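Local coordinates for protein putative phosphohydrolase (Shewanella amazonensis, PDB 3M1T) that is a putative phosphohydrolase or signal-transduction protein of the HDOD family, whose exact activity and substrate are not established, at residues Asp26-Glu31 against Leu85-Ala90; Lys36-Lys41 against Thr81-Val86; Ser49-Arg54 against Ala90-Val95. One frame throughout, in Å; residues are numbered along the deposited sequence. Where two conformers were deposited one is given.

Contact 1. Residues Asp26-Glu31 against Leu85-Ala90; sequences DVVNNE and LVIASA
Val28 and Asn29, near the C-terminal end of helix 19-29, lean on Val86 and Ile87 of helix 79-94, and the backbones come closest at Val28 and Ile87, whose CA atoms are 7.4 Å apart. Val28 leads. In one of its two conformers, its CB points toward the other helix and both methyls are used: CG1 meets Val86 CG1 at 4.0 Å, while CG2 lies 3.9 Å from Ile87 CG1 and 4.1 Å from Val86 CG1, so Val86 presents one methyl to both branches of Val28. Val86 offers that methyl because its CG1 stands opposite the backbone N (chi1 174°). Past Val28, the side chain of Asn29 leaves CA at a slant, yet its amide oxygen reaches across the end of Ile87, with OD1 3.2 Å from CD1 and 3.8 Å from CG1. This is a close van der Waals approach of an oxygen to a methyl group and forms no hydrogen bond. Phe191 touches both Asn29 and Ile87. Beyond it, Asn30 OD1 accepts a hydrogen bond from Asp32 N. On the far helix Leu85 O takes both Ser89 N and Ser89 OG, the two arriving from opposite faces of the carbonyl plane. Valine and isoleucine branches meeting between two helices, with an asparagine amide against the isoleucine end, are the kind of helix-helix packing that builds the all-helical HDOD domain.

Contact 2. Residues Lys36-Lys41 against Thr81-Val86; sequences KAVSEK and TLRTLV
Two helices of the HDOD domain, 35-43 and 79-94, approach each other here without a backbone bond between them, the nearest CA atoms being those of Val38 and Arg83 at 8.3 Å. At that separation the contact is light and rests on one residue, Val38, whose CB points toward helix 79-94 and whose two methyls go to different neighbours. CG1 goes to the apolar one and lies 4.4 Å from Leu82 CD2. Leu82 in turn packs on Ala73 and Val74 of helix 70-77 and on Val52 of helix 46-56, and Val38 also touches Val27 and Val28, so the contact continues into the apolar packing between these helices. The other methyl deals with a charged group. Arg83 starts off at an angle to helix 35-43, but its chain is extended through chi2 and chi3 (174° and -170°), and this brings the guanidinium out to Val38. Its polar end is held near the C-terminal end of helix 19-29: NH2 hydrogen-bonds Ser33 O, and NH1 has weak bonds to Asn30 O and Val28 O. With the group anchored there, Val38 CG2 sits over one of its faces, 4.3 Å from Arg83 NH1.

Contact 3. Residues Ser49-Arg54 against Ala90-Val95; sequences SARVLR and AVVGAV
Arg51 supplies about half of the surface buried here, laid across the last turns of helix 79-94 where Val92 and Gly93 receive it. This is a helix-to-helix contact at the surface of the HDOD domain, joining helix 46-56 to the C-terminal part of helix 79-94. In one of its two conformers the Arg51 side chain sets out extended, with CG opposite the backbone N (chi1 -177°), and bends at chi3 (-50°). Within helix 46-56, Arg51 CA lies over one face of the Arg54 guanidinium, toward its rim. The straight part of the Arg51 chain brings the aliphatic CD to Val92, 4.3 Å from its CG1; the bend then lays the guanidinium against the backbone at Gly93. Val92 faces helix 46-56 with its CB and also touches Leu274 and Trp107. There is no hydrogen bond between the two segments, but just before residues 90-95 the carbonyl O of Ser89 accepts one from Arg51 NH1, which holds the group at the helix surface. Gly93 has no side chain, and its CA lies over one face of the guanidinium: NH1 of Arg51 lies 3.8 Å from Gly93 CA and 4.0 Å from Gly93 N.

From the N terminus, the chain runs through helix 19-29, helix 35-43 and helix 46-56 before helix 79-94, which serves all three contacts. Contact 1 closes the longest loop, 53 residues; contact 2 closes 39 and contact 3 closes 35. Contact 2 starts inside the loop of contact 1 and ends on the same stretch, sharing Leu85 and Val86. Contact 3 crosses both, since its first segment lies inside their loops and its second reaches farther along helix 79-94. Contacts 1 and 2 adjoin at Arg83, and Val52 of the 49-54 segment packs on residues of contacts 1 and 2. Together they tie three successive helices to one.

Contact 1. Residues Asp26-Glu31 against Leu85-Ala90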
loop_
_atom_site.group_PDB
_atom_site.type_symbol
_atom_site.label_atom_id
_atom_site.label_comp_id
_atom_site.label_asym_id
_atom_site.label_seq_id
_atom_site.Cartn_x
_atom_site.Cartn_y
_atom_site.Cartn_z
ATOM N N ASP A 26 -5.403 0.559 16.467
ATOM C CA ASP A 26 -6.156 1.669 17.100
ATOM C C ASP A 26 -5.138 2.575 17.751
ATOM O O ASP A 26 -5.100 3.780 17.527
ATOM C CB ASP A 26 -7.186 1.036 18.037
ATOM C CG ASP A 26 -8.232 2.006 18.626
ATOM O OD1 ASP A 26 -7.960 3.182 18.664
ATOM O OD2 ASP A 26 -9.292 1.461 18.978
ATOM N N VAL A 27 -4.257 2.003 18.553
ATOM C CA VAL A 27 -3.242 2.777 19.218
ATOM C C VAL A 27 -2.308 3.509 18.262
ATOM O O VAL A 27 -2.068 4.713 18.405
ATOM C CB VAL A 27 -2.395 1.838 20.192
ATOM C CG1 VAL A 27 -1.254 2.613 20.805
ATOM C CG2 VAL A 27 -3.273 1.270 21.334
ATOM N N VAL A 28 -1.731 2.827 17.270
ATOM C CA VAL A 28 -0.746 3.503 16.390
ATOM C C VAL A 28 -1.362 4.341 15.255
ATOM O O VAL A 28 -0.671 5.098 14.590
ATOM C CB VAL A 28 0.300 2.531 15.780
ATOM C CG1 VAL A 28 1.122 1.872 16.889
ATOM C CG2 VAL A 28 -0.382 1.497 14.902
ATOM N N ASN A 29 -2.647 4.182 15.000
ATOM C CA ASN A 29 -3.356 5.113 14.077
ATOM C C ASN A 29 -3.780 6.389 14.793
ATOM O O ASN A 29 -4.156 7.377 14.105
ATOM C CB ASN A 29 -4.570 4.432 13.416
ATOM C CG ASN A 29 -4.196 3.433 12.329
ATOM O OD1 ASN A 29 -3.109 3.505 11.790
ATOM N ND2 ASN A 29 -5.094 2.534 11.971
ATOM N N ASN A 30 -3.762 6.388 16.125
ATOM C CA ASN A 30 -4.113 7.547 16.944
ATOM C C ASN A 30 -2.906 8.435 17.199
ATOM O O ASN A 30 -2.024 8.124 18.011
ATOM C CB ASN A 30 -4.772 7.110 18.259
ATOM C CG ASN A 30 -5.385 8.250 18.998
ATOM O OD1 ASN A 30 -5.030 9.404 18.755
ATOM N ND2 ASN A 30 -6.283 7.956 19.927
ATOM N N GLU A 31 -2.861 9.569 16.484
ATOM C CA GLU A 31 -1.742 10.502 16.634
ATOM C C GLU A 31 -1.537 10.979 18.065
ATOM O O GLU A 31 -0.475 11.462 18.414
ATOM C CB GLU A 31 -1.882 11.673 15.642
ATOM C CG GLU A 31 -1.648 11.248 14.200
ATOM N N LEU A 85 5.840 1.631 10.361
ATOM C CA LEU A 85 6.385 0.286 10.299
ATOM C C LEU A 85 5.556 -0.723 11.076
ATOM O O LEU A 85 5.451 -1.889 10.668
ATOM C CB LEU A 85 7.865 0.263 10.746
ATOM C CG LEU A 85 8.817 1.031 9.856
ATOM C CD1 LEU A 85 10.200 0.844 10.427
ATOM C CD2 LEU A 85 8.744 0.604 8.358
ATOM N N VAL A 86 4.950 -0.272 12.173
ATOM C CA VAL A 86 4.008 -1.131 12.935
ATOM C C VAL A 86 2.810 -1.442 12.072
ATOM O O VAL A 86 2.393 -2.564 11.976
ATOM C CB VAL A 86 3.587 -0.499 14.290
ATOM C CG1 VAL A 86 2.507 -1.348 14.945
ATOM C CG2 VAL A 86 4.815 -0.337 15.187
ATOM N N ILE A 87 2.250 -0.416 11.409
ATOM C CA ILE A 87 1.102 -0.626 10.545
ATOM C C ILE A 87 1.462 -1.624 9.483
ATOM O O ILE A 87 0.728 -2.562 9.223
ATOM C CB ILE A 87 0.632 0.698 9.933
ATOM C CG1 ILE A 87 0.034 1.576 11.023
ATOM C CG2 ILE A 87 -0.405 0.422 8.780
ATOM C CD1 ILE A 87 -0.118 3.056 10.613
ATOM N N ALA A 88 2.580 -1.384 8.781
ATOM C CA ALA A 88 3.029 -2.322 7.759
ATOM C C ALA A 88 3.167 -3.747 8.244
ATOM O O ALA A 88 2.664 -4.701 7.603
ATOM C CB ALA A 88 4.397 -1.826 7.101
ATOM N N SER A 89 3.779 -3.902 9.424
ATOM C CA SER A 89 4.051 -5.239 9.970
ATOM C C SER A 89 2.746 -5.928 10.363
ATOM O O SER A 89 2.558 -7.120 10.138
ATOM C CB SER A 89 4.975 -5.137 11.164
ATOM O OG SER A 89 6.199 -4.595 10.742
ATOM N N ALA A 90 1.813 -5.149 10.884
ATOM C CA ALA A 90 0.505 -5.696 11.253
ATOM C C ALA A 90 -0.287 -6.165 10.026
ATOM O O ALA A 90 -0.871 -7.260 10.020
ATOM C CB ALA A 90 -0.310 -4.686 12.071
#

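Contact 2. Residues Lys36-Lys41 against Thr81-Val86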
loop_
_atom_site.group_PDB
_atom_site.type_symbol
_atom_site.label_atom_id
_atom_site.label_comp_id
_atom_site.label_asym_id
_atom_site.label_seq_id
_atom_site.Cartn_x
_atom_site.Cartn_y
_atom_site.Cartn_z
ATOM N N LYS A 36 4.849 5.505 25.397
ATOM C CA LYS A 36 4.594 4.421 26.352
ATOM C C LYS A 36 3.493 3.484 25.851
ATOM O O LYS A 36 3.642 2.264 25.888
ATOM C CB LYS A 36 4.166 5.008 27.700
ATOM C CG LYS A 36 4.119 4.037 28.835
ATOM C CD LYS A 36 4.000 4.769 30.174
ATOM C CE LYS A 36 4.034 3.803 31.348
ATOM N NZ LYS A 36 4.271 4.523 32.668
ATOM N N ALA A 37 2.387 4.061 25.391
ATOM C CA ALA A 37 1.242 3.272 24.991
ATOM C C ALA A 37 1.608 2.374 23.821
ATOM O O ALA A 37 1.245 1.182 23.795
ATOM C CB ALA A 37 0.097 4.148 24.618
ATOM N N VAL A 38 2.295 2.951 22.842
ATOM C CA VAL A 38 2.695 2.197 21.640
ATOM C C VAL A 38 3.714 1.108 22.004
ATOM O O VAL A 38 3.567 -0.067 21.595
ATOM C CB VAL A 38 3.287 3.106 20.539
ATOM C CG1 VAL A 38 3.897 2.250 19.440
ATOM C CG2 VAL A 38 2.196 4.046 19.944
ATOM N N SER A 39 4.730 1.498 22.799
ATOM C CA SER A 39 5.779 0.549 23.231
ATOM C C SER A 39 5.217 -0.582 24.073
ATOM O O SER A 39 5.533 -1.757 23.814
ATOM C CB SER A 39 6.889 1.270 23.992
ATOM O OG SER A 39 7.346 2.349 23.184
ATOM N N GLU A 40 4.367 -0.245 25.039
ATOM C CA GLU A 40 3.777 -1.287 25.863
ATOM C C GLU A 40 2.949 -2.255 25.005
ATOM O O GLU A 40 3.075 -3.465 25.182
ATOM C CB GLU A 40 2.960 -0.712 27.008
ATOM C CG GLU A 40 3.876 -0.106 28.054
ATOM C CD GLU A 40 3.168 0.401 29.289
ATOM O OE1 GLU A 40 1.907 0.440 29.324
ATOM O OE2 GLU A 40 3.913 0.772 30.233
ATOM N N LYS A 41 2.139 -1.736 24.087
ATOM C CA LYS A 41 1.258 -2.628 23.313
ATOM C C LYS A 41 2.114 -3.604 22.492
ATOM O O LYS A 41 1.830 -4.796 22.436
ATOM C CB LYS A 41 0.335 -1.798 22.429
ATOM C CG LYS A 41 -0.831 -2.574 21.847
ATOM C CD LYS A 41 -1.814 -2.965 22.911
ATOM C CE LYS A 41 -3.060 -3.661 22.362
ATOM N NZ LYS A 41 -4.136 -3.936 23.379
ATOM N N THR A 81 7.733 7.498 11.969
ATOM C CA THR A 81 8.244 6.358 11.212
ATOM C C THR A 81 7.899 5.025 11.872
ATOM O O THR A 81 7.474 4.098 11.190
ATOM C CB THR A 81 9.781 6.464 11.002
ATOM O OG1 THR A 81 10.039 7.622 10.211
ATOM C CG2 THR A 81 10.318 5.248 10.268
ATOM N N LEU A 82 8.085 4.928 13.182
ATOM C CA LEU A 82 7.784 3.674 13.912
ATOM C C LEU A 82 6.325 3.266 13.689
ATOM O O LEU A 82 6.043 2.129 13.366
ATOM C CB LEU A 82 8.063 3.800 15.417
ATOM C CG LEU A 82 7.787 2.565 16.288
ATOM C CD1 LEU A 82 8.727 1.446 15.854
ATOM C CD2 LEU A 82 7.918 2.873 17.761
ATOM N N ARG A 83 5.405 4.214 13.840
ATOM C CA ARG A 83 3.983 3.900 13.652
ATOM C C ARG A 83 3.771 3.286 12.289
ATOM O O ARG A 83 3.048 2.309 12.149
ATOM C CB ARG A 83 3.121 5.163 13.767
ATOM C CG ARG A 83 3.030 5.761 15.131
ATOM C CD ARG A 83 2.257 7.086 15.011
ATOM N NE ARG A 83 2.288 7.887 16.220
ATOM C CZ ARG A 83 1.423 7.794 17.231
ATOM N NH1 ARG A 83 0.436 6.882 17.221
ATOM N NH2 ARG A 83 1.539 8.627 18.254
ATOM N N THR A 84 4.414 3.869 11.307
ATOM C CA THR A 84 4.239 3.441 9.973
ATOM C C THR A 84 4.701 1.989 9.774
ATOM O O THR A 84 4.027 1.219 9.126
ATOM C CB THR A 84 4.921 4.439 9.091
ATOM O OG1 THR A 84 4.418 5.755 9.448
ATOM C CG2 THR A 84 4.641 4.102 7.642
ATOM N N LEU A 85 5.840 1.631 10.361
ATOM C CA LEU A 85 6.385 0.286 10.299
ATOM C C LEU A 85 5.556 -0.723 11.076
ATOM O O LEU A 85 5.451 -1.889 10.668
ATOM C CB LEU A 85 7.865 0.263 10.746
ATOM C CG LEU A 85 8.817 1.031 9.856
ATOM C CD1 LEU A 85 10.200 0.844 10.427
ATOM C CD2 LEU A 85 8.744 0.604 8.358
ATOM N N VAL A 86 4.950 -0.272 12.173
ATOM C CA VAL A 86 4.008 -1.131 12.935
ATOM C C VAL A 86 2.810 -1.442 12.072
ATOM O O VAL A 86 2.393 -2.564 11.976
ATOM C CB VAL A 86 3.587 -0.499 14.290
ATOM C CG1 VAL A 86 2.507 -1.348 14.945
ATOM C CG2 VAL A 86 4.815 -0.337 15.187
#

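Contact 3. Residues Ser49-Arg54 against Ala90-Val95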
loop_
_atom_site.group_PDB
_atom_site.type_symbol
_atom_site.label_atom_id
_atom_site.label_comp_id
_atom_site.label_asym_id
_atom_site.label_seq_id
_atom_site.Cartn_x
_atom_site.Cartn_y
_atom_site.Cartn_z
ATOM N N SER A 49 6.886 -7.386 16.777
ATOM C CA SER A 49 7.991 -6.444 17.092
ATOM C C SER A 49 9.286 -6.772 16.318
ATOM O O SER A 49 9.956 -5.860 15.818
ATOM C CB SER A 49 8.323 -6.433 18.581
ATOM O OG SER A 49 7.252 -5.852 19.319
ATOM N N ALA A 50 9.627 -8.055 16.253
ATOM C CA ALA A 50 10.802 -8.510 15.506
ATOM C C ALA A 50 10.669 -8.136 14.044
ATOM O O ALA A 50 11.650 -7.721 13.422
ATOM C CB ALA A 50 11.018 -10.013 15.644
ATOM N N ARG A 51 9.464 -8.291 13.498
ATOM C CA ARG A 51 9.204 -7.932 12.098
ATOM C C ARG A 51 9.378 -6.435 11.901
ATOM O O ARG A 51 9.952 -6.002 10.899
ATOM C CB ARG A 51 7.806 -8.380 11.663
ATOM C CG ARG A 51 7.502 -8.096 10.181
ATOM C CD ARG A 51 6.068 -8.480 9.795
ATOM N NE ARG A 51 5.791 -9.841 10.253
ATOM C CZ ARG A 51 4.785 -10.217 11.049
ATOM N NH1 ARG A 51 3.838 -9.366 11.521
ATOM N NH2 ARG A 51 4.729 -11.500 11.376
ATOM N N VAL A 52 8.868 -5.633 12.839
ATOM C CA VAL A 52 9.042 -4.173 12.780
ATOM C C VAL A 52 10.527 -3.819 12.720
ATOM O O VAL A 52 10.971 -3.006 11.886
ATOM C CB VAL A 52 8.352 -3.473 13.974
ATOM C CG1 VAL A 52 8.679 -2.012 14.039
ATOM C CG2 VAL A 52 6.861 -3.686 13.869
ATOM N N LEU A 53 11.308 -4.441 13.591
ATOM C CA LEU A 53 12.724 -4.120 13.636
ATOM C C LEU A 53 13.486 -4.578 12.383
ATOM O O LEU A 53 14.407 -3.891 11.937
ATOM C CB LEU A 53 13.361 -4.699 14.904
ATOM C CG LEU A 53 12.949 -4.011 16.209
ATOM C CD1 LEU A 53 13.568 -4.732 17.416
ATOM C CD2 LEU A 53 13.327 -2.521 16.221
ATOM N N ARG A 54 13.110 -5.712 11.797
ATOM C CA ARG A 54 13.707 -6.114 10.518
ATOM C C ARG A 54 13.438 -5.110 9.412
ATOM O O ARG A 54 14.318 -4.840 8.572
ATOM C CB ARG A 54 13.169 -7.468 10.073
ATOM C CG ARG A 54 13.717 -8.642 10.902
ATOM C CD ARG A 54 13.573 -9.957 10.170
ATOM N NE ARG A 54 12.179 -10.338 9.900
ATOM C CZ ARG A 54 11.334 -10.843 10.813
ATOM N NH1 ARG A 54 11.713 -11.002 12.064
ATOM N NH2 ARG A 54 10.106 -11.210 10.463
ATOM N N ALA A 90 1.813 -5.149 10.884
ATOM C CA ALA A 90 0.505 -5.696 11.253
ATOM C C ALA A 90 -0.287 -6.165 10.026
ATOM O O ALA A 90 -0.871 -7.260 10.020
ATOM C CB ALA A 90 -0.310 -4.686 12.071
ATOM N N VAL A 91 -0.328 -5.323 8.999
ATOM C CA VAL A 91 -1.007 -5.658 7.783
ATOM C C VAL A 91 -0.403 -6.915 7.116
ATOM O O VAL A 91 -1.144 -7.830 6.740
ATOM C CB VAL A 91 -1.028 -4.443 6.824
ATOM C CG1 VAL A 91 -1.533 -4.858 5.453
ATOM C CG2 VAL A 91 -1.878 -3.272 7.437
ATOM N N VAL A 92 0.912 -6.958 7.004
ATOM C CA VAL A 92 1.620 -8.118 6.438
ATOM C C VAL A 92 1.257 -9.391 7.195
ATOM O O VAL A 92 0.933 -10.410 6.609
ATOM C CB VAL A 92 3.167 -7.886 6.418
ATOM C CG1 VAL A 92 3.912 -9.239 6.174
ATOM C CG2 VAL A 92 3.544 -6.788 5.367
ATOM N N GLY A 93 1.209 -9.311 8.528
ATOM C CA GLY A 93 0.864 -10.466 9.351
ATOM C C GLY A 93 -0.557 -10.947 9.180
ATOM O O GLY A 93 -0.851 -12.105 9.473
ATOM N N ALA A 94 -1.463 -10.048 8.819
ATOM C CA ALA A 94 -2.862 -10.361 8.659
ATOM C C ALA A 94 -3.106 -10.885 7.231
ATOM O O ALA A 94 -4.183 -11.348 6.999
ATOM C CB ALA A 94 -3.692 -9.157 8.942
ATOM N N VAL A 95 -2.098 -10.887 6.348
ATOM C CA VAL A 95 -2.290 -11.444 4.964
ATOM C C VAL A 95 -1.701 -12.850 4.771
ATOM O O VAL A 95 -0.469 -13.033 4.802
ATOM C CB VAL A 95 -1.791 -10.438 3.930
ATOM C CG1 VAL A 95 -1.691 -11.049 2.466
ATOM C CG2 VAL A 95 -2.669 -9.172 3.996
#